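Local coordinates for protein carboxylic ester hydrolase (Aspergillus niger, PDB 7K4O) that probably hydrolyses ester bonds of gallic acid in tannins, as a secreted serine esterase of the tannase family with an alpha/beta-hydrolase fold, at residues Q73-I78 against G125-N130; W79-T84 against N168-S173; S225-K230 against D369-V374; A426-W431 against Y455-V460. One frame throughout, in Å; residues are numbered along the deposited sequence.

Interaction 1: Q73-I78 against G125-N130; sequences QVLLEI and GGFSNN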
# COMPACT_ATOMS: atom_id res chain seq x y z
N GLN A 73 18.72 19.36 -2.89
CA GLN A 73 19.46 18.20 -3.43
C GLN A 73 18.58 16.95 -3.34
O GLN A 73 18.00 16.65 -2.27
CB GLN A 73 20.76 17.97 -2.67
CG GLN A 73 21.63 16.91 -3.34
CD GLN A 73 23.00 16.80 -2.71
OE1 GLN A 73 23.97 17.29 -3.28
NE2 GLN A 73 23.08 16.17 -1.56
N VAL A 74 18.51 16.23 -4.44
CA VAL A 74 17.79 14.95 -4.53
C VAL A 74 18.84 13.88 -4.88
O VAL A 74 19.70 14.12 -5.74
CB VAL A 74 16.70 15.02 -5.60
CG1 VAL A 74 15.92 13.72 -5.62
CG2 VAL A 74 15.75 16.22 -5.39
N LEU A 75 18.79 12.75 -4.22
CA LEU A 75 19.64 11.59 -4.54
C LEU A 75 18.76 10.52 -5.21
O LEU A 75 17.70 10.16 -4.72
CB LEU A 75 20.27 11.01 -3.28
CG LEU A 75 21.08 12.01 -2.49
CD1 LEU A 75 21.60 11.40 -1.22
CD2 LEU A 75 22.21 12.58 -3.31
N LEU A 76 19.31 9.90 -6.25
CA LEU A 76 18.73 8.70 -6.84
C LEU A 76 19.71 7.54 -6.65
O LEU A 76 20.94 7.74 -6.67
CB LEU A 76 18.47 8.91 -8.33
CG LEU A 76 17.53 10.05 -8.71
CD1 LEU A 76 17.29 10.03 -10.20
CD2 LEU A 76 16.21 9.97 -7.96
N GLU A 77 19.15 6.37 -6.49
CA GLU A 77 19.94 5.12 -6.47
C GLU A 77 19.30 4.19 -7.50
O GLU A 77 18.11 3.93 -7.41
CB GLU A 77 20.00 4.47 -5.09
CG GLU A 77 20.80 3.16 -5.07
CD GLU A 77 21.22 2.71 -3.67
OE1 GLU A 77 21.18 1.51 -3.37
OE2 GLU A 77 21.47 3.63 -2.83
N ILE A 78 20.12 3.68 -8.42
CA ILE A 78 19.63 2.84 -9.53
C ILE A 78 20.56 1.63 -9.59
O ILE A 78 21.77 1.82 -9.60
CB ILE A 78 19.63 3.66 -10.85
CG1 ILE A 78 18.61 4.82 -10.77
CG2 ILE A 78 19.31 2.76 -12.04
CD1 ILE A 78 18.69 5.78 -11.94
N GLY A 125 17.25 14.71 2.18
CA GLY A 125 18.57 14.79 2.82
C GLY A 125 19.22 13.44 3.06
O GLY A 125 19.97 13.29 4.08
N GLY A 126 18.92 12.45 2.25
CA GLY A 126 19.48 11.10 2.37
C GLY A 126 18.41 10.06 2.30
O GLY A 126 17.28 10.33 2.71
N PHE A 127 18.72 8.86 1.81
CA PHE A 127 17.72 7.80 1.68
C PHE A 127 17.05 7.46 2.99
O PHE A 127 15.89 7.03 3.03
CB PHE A 127 18.30 6.54 1.00
CG PHE A 127 18.77 6.80 -0.40
CD1 PHE A 127 17.87 7.01 -1.45
CD2 PHE A 127 20.12 6.83 -0.67
CE1 PHE A 127 18.34 7.34 -2.72
CE2 PHE A 127 20.58 7.14 -1.94
CZ PHE A 127 19.69 7.37 -2.97
N SER A 128 17.78 7.54 4.11
CA SER A 128 17.20 7.11 5.41
C SER A 128 16.45 8.27 6.09
O SER A 128 15.88 8.03 7.11
CB SER A 128 18.30 6.59 6.32
OG SER A 128 19.16 7.66 6.62
N ASN A 129 16.44 9.46 5.52
CA ASN A 129 15.64 10.59 6.07
C ASN A 129 14.30 10.65 5.34
O ASN A 129 14.28 10.57 4.10
CB ASN A 129 16.40 11.89 5.92
CG ASN A 129 17.63 11.88 6.82
OD1 ASN A 129 17.58 11.32 7.92
ND2 ASN A 129 18.76 12.33 6.32
N ASN A 130 13.23 10.84 6.07
CA ASN A 130 11.88 10.67 5.52
C ASN A 130 11.17 12.00 5.34
O ASN A 130 11.70 13.02 5.67
CB ASN A 130 11.10 9.68 6.33
CG ASN A 130 11.78 8.31 6.37
OD1 ASN A 130 12.44 7.90 5.42
ND2 ASN A 130 11.57 7.62 7.46
O HOH W 1 18.70 14.82 -0.42

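Interaction 2: W79-T84 against N168-S173; sequences WLPAPT and NVYGMS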
# COMPACT_ATOMS: atom_id res chain seq x y z
N TRP A 79 19.97 0.46 -9.61
CA TRP A 79 20.73 -0.79 -9.80
C TRP A 79 20.59 -1.21 -11.26
O TRP A 79 19.46 -1.47 -11.68
CB TRP A 79 20.26 -1.85 -8.86
CG TRP A 79 20.49 -1.58 -7.40
CD1 TRP A 79 21.02 -0.46 -6.81
CD2 TRP A 79 20.17 -2.49 -6.34
NE1 TRP A 79 21.03 -0.63 -5.44
CE2 TRP A 79 20.48 -1.84 -5.12
CE3 TRP A 79 19.61 -3.75 -6.30
CZ2 TRP A 79 20.29 -2.46 -3.89
CZ3 TRP A 79 19.40 -4.37 -5.08
CH2 TRP A 79 19.73 -3.72 -3.88
N LEU A 80 21.72 -1.38 -11.92
CA LEU A 80 21.79 -1.77 -13.36
C LEU A 80 22.21 -3.22 -13.49
O LEU A 80 23.27 -3.62 -13.02
CB LEU A 80 22.80 -0.87 -14.05
CG LEU A 80 22.56 0.62 -14.06
CD1 LEU A 80 23.73 1.34 -14.70
CD2 LEU A 80 21.28 0.97 -14.80
N PRO A 81 21.37 -4.07 -14.09
CA PRO A 81 21.82 -5.42 -14.43
C PRO A 81 23.06 -5.43 -15.33
O PRO A 81 23.37 -4.51 -16.06
CB PRO A 81 20.65 -6.03 -15.22
CG PRO A 81 19.44 -5.15 -14.83
CD PRO A 81 19.98 -3.78 -14.51
N ALA A 82 23.77 -6.54 -15.27
CA ALA A 82 24.84 -6.82 -16.24
C ALA A 82 24.22 -6.72 -17.64
O ALA A 82 23.07 -7.15 -17.84
CB ALA A 82 25.38 -8.20 -15.99
N PRO A 83 24.97 -6.22 -18.62
CA PRO A 83 24.44 -6.12 -19.98
C PRO A 83 23.85 -7.40 -20.55
O PRO A 83 22.78 -7.33 -21.16
CB PRO A 83 25.66 -5.65 -20.77
CG PRO A 83 26.46 -4.85 -19.79
CD PRO A 83 26.30 -5.60 -18.48
N THR A 84 24.40 -8.57 -20.18
CA THR A 84 23.87 -9.84 -20.73
C THR A 84 22.57 -10.20 -20.03
O THR A 84 21.86 -11.02 -20.56
CB THR A 84 24.92 -10.96 -20.72
OG1 THR A 84 25.40 -11.15 -19.39
CG2 THR A 84 26.04 -10.64 -21.68
N ASN A 168 20.33 5.09 -22.49
CA ASN A 168 21.68 5.51 -22.93
C ASN A 168 22.71 4.44 -22.55
O ASN A 168 23.56 4.09 -23.40
CB ASN A 168 22.06 6.86 -22.38
CG ASN A 168 21.22 8.01 -22.89
OD1 ASN A 168 20.68 7.90 -23.99
ND2 ASN A 168 21.10 9.09 -22.12
N VAL A 169 22.66 3.91 -21.34
CA VAL A 169 23.77 3.10 -20.80
C VAL A 169 23.80 1.74 -21.48
O VAL A 169 24.91 1.22 -21.70
CB VAL A 169 23.74 3.05 -19.27
CG1 VAL A 169 22.79 2.02 -18.80
CG2 VAL A 169 25.15 2.84 -18.71
N TYR A 170 22.66 1.22 -21.94
CA TYR A 170 22.59 -0.10 -22.60
C TYR A 170 22.61 0.07 -24.13
O TYR A 170 22.49 -0.95 -24.82
CB TYR A 170 21.39 -0.88 -22.14
CG TYR A 170 21.49 -1.31 -20.68
CD1 TYR A 170 22.43 -2.26 -20.27
CD2 TYR A 170 20.67 -0.77 -19.71
CE1 TYR A 170 22.53 -2.68 -18.95
CE2 TYR A 170 20.73 -1.19 -18.41
CZ TYR A 170 21.72 -2.08 -18.00
OH TYR A 170 21.72 -2.51 -16.70
N GLY A 171 22.71 1.29 -24.62
CA GLY A 171 22.80 1.54 -26.09
C GLY A 171 21.51 1.22 -26.80
O GLY A 171 21.55 0.74 -27.98
N MET A 172 20.38 1.48 -26.16
CA MET A 172 19.06 1.27 -26.81
C MET A 172 18.87 2.32 -27.90
O MET A 172 19.17 3.51 -27.72
CB MET A 172 17.92 1.35 -25.81
CG MET A 172 17.97 0.25 -24.78
SD MET A 172 16.62 0.27 -23.60
CE MET A 172 15.25 -0.13 -24.67
N SER A 173 18.28 1.96 -29.03
CA SER A 173 17.97 2.96 -30.06
C SER A 173 16.71 3.68 -29.66
O SER A 173 15.94 3.18 -28.84
CB SER A 173 17.84 2.26 -31.41
OG SER A 173 16.59 1.58 -31.41

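Interaction 3: S225-K230 against D369-V374; sequences SNVVEK and DSLDGV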
# COMPACT_ATOMS: atom_id res chain seq x y z
N SER A 225 -10.69 4.09 16.33
CA SER A 225 -10.70 3.14 17.47
C SER A 225 -10.44 3.88 18.80
O SER A 225 -11.16 3.61 19.78
CB SER A 225 -9.69 2.06 17.27
OG SER A 225 -10.10 1.22 16.21
N ASN A 226 -9.45 4.74 18.85
CA ASN A 226 -9.14 5.58 20.04
C ASN A 226 -10.41 6.35 20.46
O ASN A 226 -10.74 6.39 21.69
CB ASN A 226 -8.05 6.60 19.78
CG ASN A 226 -6.63 6.08 19.67
OD1 ASN A 226 -5.81 6.72 19.01
ND2 ASN A 226 -6.32 4.97 20.31
N VAL A 227 -11.11 6.96 19.51
CA VAL A 227 -12.26 7.84 19.85
C VAL A 227 -13.45 6.97 20.26
O VAL A 227 -14.24 7.39 21.14
CB VAL A 227 -12.54 8.82 18.71
CG1 VAL A 227 -13.82 9.58 18.95
CG2 VAL A 227 -11.35 9.78 18.56
N VAL A 228 -13.58 5.77 19.70
CA VAL A 228 -14.64 4.82 20.14
C VAL A 228 -14.39 4.49 21.62
O VAL A 228 -15.37 4.48 22.40
CB VAL A 228 -14.67 3.52 19.31
CG1 VAL A 228 -15.56 2.47 19.97
CG2 VAL A 228 -15.15 3.79 17.88
N GLU A 229 -13.17 4.16 21.96
CA GLU A 229 -12.81 3.77 23.35
C GLU A 229 -13.14 4.96 24.27
O GLU A 229 -13.71 4.74 25.37
CB GLU A 229 -11.35 3.39 23.45
CG GLU A 229 -11.04 2.09 22.74
CD GLU A 229 -9.58 1.76 22.57
OE1 GLU A 229 -8.70 2.60 22.89
OE2 GLU A 229 -9.31 0.62 22.17
N LYS A 230 -12.76 6.16 23.89
CA LYS A 230 -13.04 7.38 24.71
C LYS A 230 -14.54 7.58 24.83
O LYS A 230 -15.03 7.86 25.94
CB LYS A 230 -12.51 8.65 24.06
CG LYS A 230 -11.05 8.99 24.29
CD LYS A 230 -10.65 10.18 23.41
CE LYS A 230 -11.57 11.38 23.53
NZ LYS A 230 -11.31 12.09 24.80
N ASP A 369 -0.47 14.82 21.53
CA ASP A 369 -0.26 14.57 23.00
C ASP A 369 -1.58 14.24 23.69
O ASP A 369 -1.56 13.66 24.79
CB ASP A 369 0.35 15.78 23.73
CG ASP A 369 1.81 16.05 23.37
OD1 ASP A 369 2.48 15.14 22.82
OD2 ASP A 369 2.27 17.18 23.64
N SER A 370 -2.71 14.61 23.10
CA SER A 370 -4.04 14.45 23.72
C SER A 370 -5.09 14.25 22.64
O SER A 370 -4.95 14.77 21.51
CB SER A 370 -4.31 15.68 24.58
OG SER A 370 -5.67 15.77 24.90
N LEU A 371 -6.17 13.57 23.00
CA LEU A 371 -7.43 13.59 22.21
C LEU A 371 -8.54 14.30 22.99
O LEU A 371 -9.72 14.05 22.69
CB LEU A 371 -7.82 12.15 21.88
CG LEU A 371 -6.91 11.44 20.87
CD1 LEU A 371 -7.44 10.04 20.60
CD2 LEU A 371 -6.76 12.23 19.57
N ASP A 372 -8.19 15.18 23.93
CA ASP A 372 -9.24 15.88 24.73
C ASP A 372 -10.15 16.64 23.77
O ASP A 372 -9.64 17.37 22.93
CB ASP A 372 -8.64 16.88 25.71
CG ASP A 372 -7.94 16.23 26.89
OD1 ASP A 372 -8.13 15.00 27.11
OD2 ASP A 372 -7.21 16.96 27.58
N GLY A 373 -11.45 16.45 23.90
CA GLY A 373 -12.41 17.20 23.07
C GLY A 373 -12.61 16.60 21.68
O GLY A 373 -13.47 17.12 20.93
N VAL A 374 -11.90 15.53 21.33
CA VAL A 374 -12.02 14.90 19.97
C VAL A 374 -13.17 13.89 19.98
O VAL A 374 -13.15 12.97 20.77
CB VAL A 374 -10.69 14.29 19.53
CG1 VAL A 374 -10.83 13.61 18.17
CG2 VAL A 374 -9.58 15.33 19.51
O HOH W 2 -8.16 11.90 25.63
O HOH W 3 -12.42 14.37 25.24

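Interaction 4: A426-W431 against Y455-V460; sequences ASIRYW and YRLYTV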
# COMPACT_ATOMS: atom_id res chain seq x y z
N ALA A 426 -11.14 0.01 1.20
CA ALA A 426 -10.59 1.26 0.61
C ALA A 426 -10.17 0.98 -0.84
O ALA A 426 -10.32 1.91 -1.67
CB ALA A 426 -9.46 1.81 1.37
N SER A 427 -9.69 -0.22 -1.11
CA SER A 427 -9.23 -0.56 -2.49
C SER A 427 -10.42 -0.82 -3.39
O SER A 427 -10.43 -0.35 -4.54
CB SER A 427 -8.24 -1.72 -2.47
OG SER A 427 -7.00 -1.33 -1.93
N ILE A 428 -11.43 -1.59 -2.93
CA ILE A 428 -12.63 -1.80 -3.75
C ILE A 428 -13.22 -0.45 -4.12
O ILE A 428 -13.65 -0.24 -5.27
CB ILE A 428 -13.65 -2.69 -2.99
CG1 ILE A 428 -13.29 -4.18 -3.02
CG2 ILE A 428 -15.00 -2.50 -3.62
CD1 ILE A 428 -12.10 -4.56 -2.27
N ARG A 429 -13.31 0.47 -3.15
CA ARG A 429 -13.96 1.75 -3.44
C ARG A 429 -13.31 2.47 -4.62
O ARG A 429 -14.00 3.06 -5.44
CB ARG A 429 -13.99 2.65 -2.21
CG ARG A 429 -14.85 3.89 -2.50
CD ARG A 429 -14.95 4.77 -1.26
NE ARG A 429 -15.82 5.89 -1.49
CZ ARG A 429 -17.15 5.91 -1.25
NH1 ARG A 429 -17.76 4.86 -0.71
NH2 ARG A 429 -17.86 7.00 -1.51
N TYR A 430 -11.99 2.48 -4.68
CA TYR A 430 -11.31 3.22 -5.77
C TYR A 430 -11.60 2.55 -7.11
O TYR A 430 -11.86 3.26 -8.10
CB TYR A 430 -9.82 3.34 -5.52
CG TYR A 430 -9.14 4.14 -6.60
CD1 TYR A 430 -9.42 5.50 -6.77
CD2 TYR A 430 -8.27 3.54 -7.51
CE1 TYR A 430 -8.84 6.24 -7.80
CE2 TYR A 430 -7.66 4.26 -8.51
CZ TYR A 430 -7.95 5.61 -8.66
OH TYR A 430 -7.35 6.28 -9.69
N TRP A 431 -11.52 1.22 -7.16
CA TRP A 431 -11.81 0.52 -8.44
C TRP A 431 -13.24 0.86 -8.87
O TRP A 431 -13.50 1.16 -10.06
CB TRP A 431 -11.58 -0.98 -8.25
CG TRP A 431 -11.79 -1.82 -9.47
CD1 TRP A 431 -10.81 -2.30 -10.30
CD2 TRP A 431 -13.04 -2.36 -9.95
NE1 TRP A 431 -11.36 -3.12 -11.26
CE2 TRP A 431 -12.73 -3.15 -11.09
CE3 TRP A 431 -14.38 -2.27 -9.55
CZ2 TRP A 431 -13.70 -3.84 -11.79
CZ3 TRP A 431 -15.34 -2.96 -10.25
CH2 TRP A 431 -15.00 -3.71 -11.37
N TYR A 455 -7.33 -2.89 -15.52
CA TYR A 455 -7.13 -2.56 -14.09
C TYR A 455 -7.87 -3.63 -13.28
O TYR A 455 -9.09 -3.62 -13.24
CB TYR A 455 -7.62 -1.15 -13.75
CG TYR A 455 -7.73 -0.80 -12.28
CD1 TYR A 455 -7.06 -1.54 -11.29
CD2 TYR A 455 -8.47 0.31 -11.86
CE1 TYR A 455 -7.20 -1.21 -9.93
CE2 TYR A 455 -8.59 0.65 -10.52
CZ TYR A 455 -7.99 -0.14 -9.55
OH TYR A 455 -8.13 0.16 -8.23
N ARG A 456 -7.12 -4.56 -12.74
CA ARG A 456 -7.63 -5.73 -12.01
C ARG A 456 -7.22 -5.64 -10.56
O ARG A 456 -6.10 -5.24 -10.23
CB ARG A 456 -7.16 -7.03 -12.70
CG ARG A 456 -7.64 -7.13 -14.13
CD ARG A 456 -7.08 -8.33 -14.91
NE ARG A 456 -7.72 -9.53 -14.43
CZ ARG A 456 -8.93 -9.95 -14.79
NH1 ARG A 456 -9.66 -9.31 -15.69
NH2 ARG A 456 -9.39 -11.08 -14.27
N LEU A 457 -8.17 -6.02 -9.70
CA LEU A 457 -8.07 -5.91 -8.24
C LEU A 457 -8.29 -7.28 -7.60
O LEU A 457 -9.27 -7.98 -7.98
CB LEU A 457 -9.14 -4.91 -7.77
CG LEU A 457 -9.35 -4.84 -6.27
CD1 LEU A 457 -8.11 -4.34 -5.52
CD2 LEU A 457 -10.55 -3.95 -5.99
N TYR A 458 -7.45 -7.62 -6.65
CA TYR A 458 -7.45 -8.95 -6.01
C TYR A 458 -7.32 -8.78 -4.51
O TYR A 458 -6.37 -8.13 -4.05
CB TYR A 458 -6.32 -9.83 -6.56
CG TYR A 458 -6.24 -9.93 -8.06
CD1 TYR A 458 -5.55 -8.96 -8.76
CD2 TYR A 458 -6.77 -11.00 -8.77
CE1 TYR A 458 -5.41 -9.02 -10.14
CE2 TYR A 458 -6.63 -11.06 -10.15
CZ TYR A 458 -5.94 -10.08 -10.84
OH TYR A 458 -5.79 -10.08 -12.21
N THR A 459 -8.21 -9.39 -3.71
CA THR A 459 -7.95 -9.45 -2.26
C THR A 459 -7.17 -10.71 -1.92
O THR A 459 -7.22 -11.72 -2.70
CB THR A 459 -9.24 -9.29 -1.42
OG1 THR A 459 -10.03 -10.48 -1.45
CG2 THR A 459 -10.07 -8.10 -1.87
N VAL A 460 -6.42 -10.67 -0.84
CA VAL A 460 -5.53 -11.79 -0.46
C VAL A 460 -6.08 -12.41 0.82
O VAL A 460 -5.94 -11.84 1.92
CB VAL A 460 -4.07 -11.34 -0.29
CG1 VAL A 460 -3.16 -12.55 -0.12
CG2 VAL A 460 -3.63 -10.48 -1.48

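Interaction 1: Q73-I78 against G125-N130
Strand 74-81 of the central mixed sheet runs past an irregular loop whose type I turn, Gly-126 to Asn-129, brings the two backbones nearest at Leu-75 and Gly-126, with CA atoms 6.9 Å apart. One side chain, Phe-127, does most of the bridging. Its CG lies anti to the carbonyl carbon (chi1 -62°), which sends the ring tip, CZ, across the strand between Leu-75 and Glu-77, the two residues whose CB atoms face the loop. CZ rests 3.7 Å from CB of Leu-75 and 3.6 Å from CB of Glu-77, while the peptide carbon of Leu-76 meets the ring edge in its plane. CD1 of Leu-75 reaches back to CA of Gly-126 at 4.2 Å. Glu-77 has CG anti to the backbone N (chi1 179°) and an extended chain, so its carboxylate comes alongside the CE2 part of the phenyl, planes 83° apart, with OE2 3.7 Å from Phe-127 CE2; OE1 is held by the indole NE1 of Trp-79. The loop is braced from within: Asn-129 ND2 donates to Gly-125 O at 2.7 Å, from above the carbonyl plane. A water accepts from Gly-125 N and donates to Gln-73 O. Asp-121 ties both sides, hydrogen-bonded through OD1 to the backbone N of Leu-75 and through OD2 to that of Gly-126. N-acetylglucosamine units of a protein-linked glycan touch Leu-75, Phe-127 and Glu-77. No direct hydrogen bond joins the segments, so the contact rests on the phenyl tip lying against aliphatic and peptide carbon, with the water and Asp-121 supplying polar links.

Interaction 2: W79-T84 against N168-S173
Tyr-170, just past the C-terminal end of helix 144-169, reaches over to the end of strand 74-81 in this alpha/beta-hydrolase fold, where the helix packs on the sheet. Its phenol OH donates to Pro-81 O at 2.7 Å, lying in the carbonyl plane on a lone pair, and the carbonyl oxygen in turn sits at the ring edge. The same hydroxyl is crowded by carbon: CB of Leu-80 lies 3.3 Å from OH, and CD of Pro-81 lies 3.1 Å from it, the proline ring crossing the tyrosine at about a right angle. Farther along the ring, CE1 stands 4.1 Å from CA of Pro-83. Around this first shell, Val-169 CG1 covers one face of the Tyr-170 ring near its rim and also meets CD1 of Leu-80 at 4.3 Å. Phe-86 stacks with Tyr-170, and Leu-9 of helix 6-9 touches Pro-83, Val-169 and Tyr-170. The tyrosine is delivered by the helix end: CG lies anti to its carbonyl carbon (chi1 -68°), and Gly-171, with positive phi, closes a Schellman motif in which its N donates to Asn-168 O at 3.2 Å.

Interaction 3: S225-K230 against D369-V374
Lys-230 lays the methylene end of its side chain over Leu-371, with CD 3.8 Å from CB of the leucine. Its CG is anti to the carbonyl carbon, and bends at chi3 (51°) and chi4 (76°) curl the ammonium toward the type II turn Leu-371 to Val-374, where NZ makes a weak hydrogen bond of 3.3 Å to Leu-371 O. That oxygen also accepts the turn's own bond from Val-374 N. One water accepts hydrogen bonds from Lys-230 NZ, at 2.6 Å, and from Gly-373 N; a second accepts from Lys-230 NZ and donates weakly to Asp-372 OD1. At the far end of the leucine, CD1 of Leu-371 presses on CB of Asn-226 at 3.6 Å, crossing at about a right angle, while the Asn-226 amide is engaged by the backbone of Asp-348 and Asp-350. Val-227 CG2 meets Val-374 CG1 at 3.9 Å, and both valines also touch Leu-379. An ST turn overlaps the start of the type II turn, Ser-370 OG accepting from Asp-372 N at 2.8 Å. Helix 224-232 is thus joined to the loop leading into helix 376-390 by apolar contacts beside a hydrated ammonium, whose charge would mildly attract Asp-372 through water rather than by a salt bridge.

Interaction 4: A426-W431 against Y455-V460
Aromatic contacts form one part of the interface where helix 425-438 lies nearly antiparallel to strand 455-460, the last in the order of the central sheet, the short axes 9.5 Å apart at 164°. Trp-431 meets Tyr-455 in a T-shaped (edge-to-face) pair: the five-membered ring brings CD1 over the centre of the phenol, the centroids are 4.6 Å apart and the planes 65° apart. Both residues carry CG anti to the backbone N, which sends the two rings into the gap between helix and strand. Tyr-455 OH lies 3.5 Å from CD2 of Tyr-430, at the edge of that ring. Apolar packing continues along the strand through Leu-457, whose CD2 wedges between CA of Ile-428 at 3.7 Å and CB of Trp-431 at 3.9 Å, while its CD1 faces CB of Ser-427. Farther on, Ile-428 CD1 touches Thr-459 CG2 at 4.1 Å. Of hydrogen bonds, one crosses directly: Trp-431 NE1 donates to Tyr-455 O over 3.1 Å, nearly in the indole plane but above the carbonyl plane, bent to 146°. Several other polar tips bond to other parts of the fold: Tyr-455 OH to His-413 on neighbouring strand 410-416, Ser-427 OG to His-413 and His-415, Tyr-430 OH to Trp-398 O, and Thr-459 OG1 to Arg-520. Helix 444-452 packs on Trp-431. A single residue, Tyr-455, therefore receives the indole twice, its carbonyl taking the N-H and its ring face taking the C-H edge, which fixes the indole's rotation and satisfies its buried nitrogen.

How the interactions relate
Along the chain, interactions 1 and 2 cross, their segments alternating, and both close before interaction 3 opens; interaction 4 follows. The first two share strand 74-81, with centres about 23 Å apart: interaction 1 ties its beginning to a loop, interaction 2 its end to the close of helix 144-169. Interaction 4 reaches the same nine-stranded sheet at its outermost strand, 455-460. Its centre lies about 31 Å from that of interaction 1 and about 35 Å from that of interaction 2. Interaction 3 is built from a helix and a loop 139 residues on in the chain, its centre about 54 Å from that of interaction 2, across the chain's centre. The contacts thus lie in separate regions of one fold.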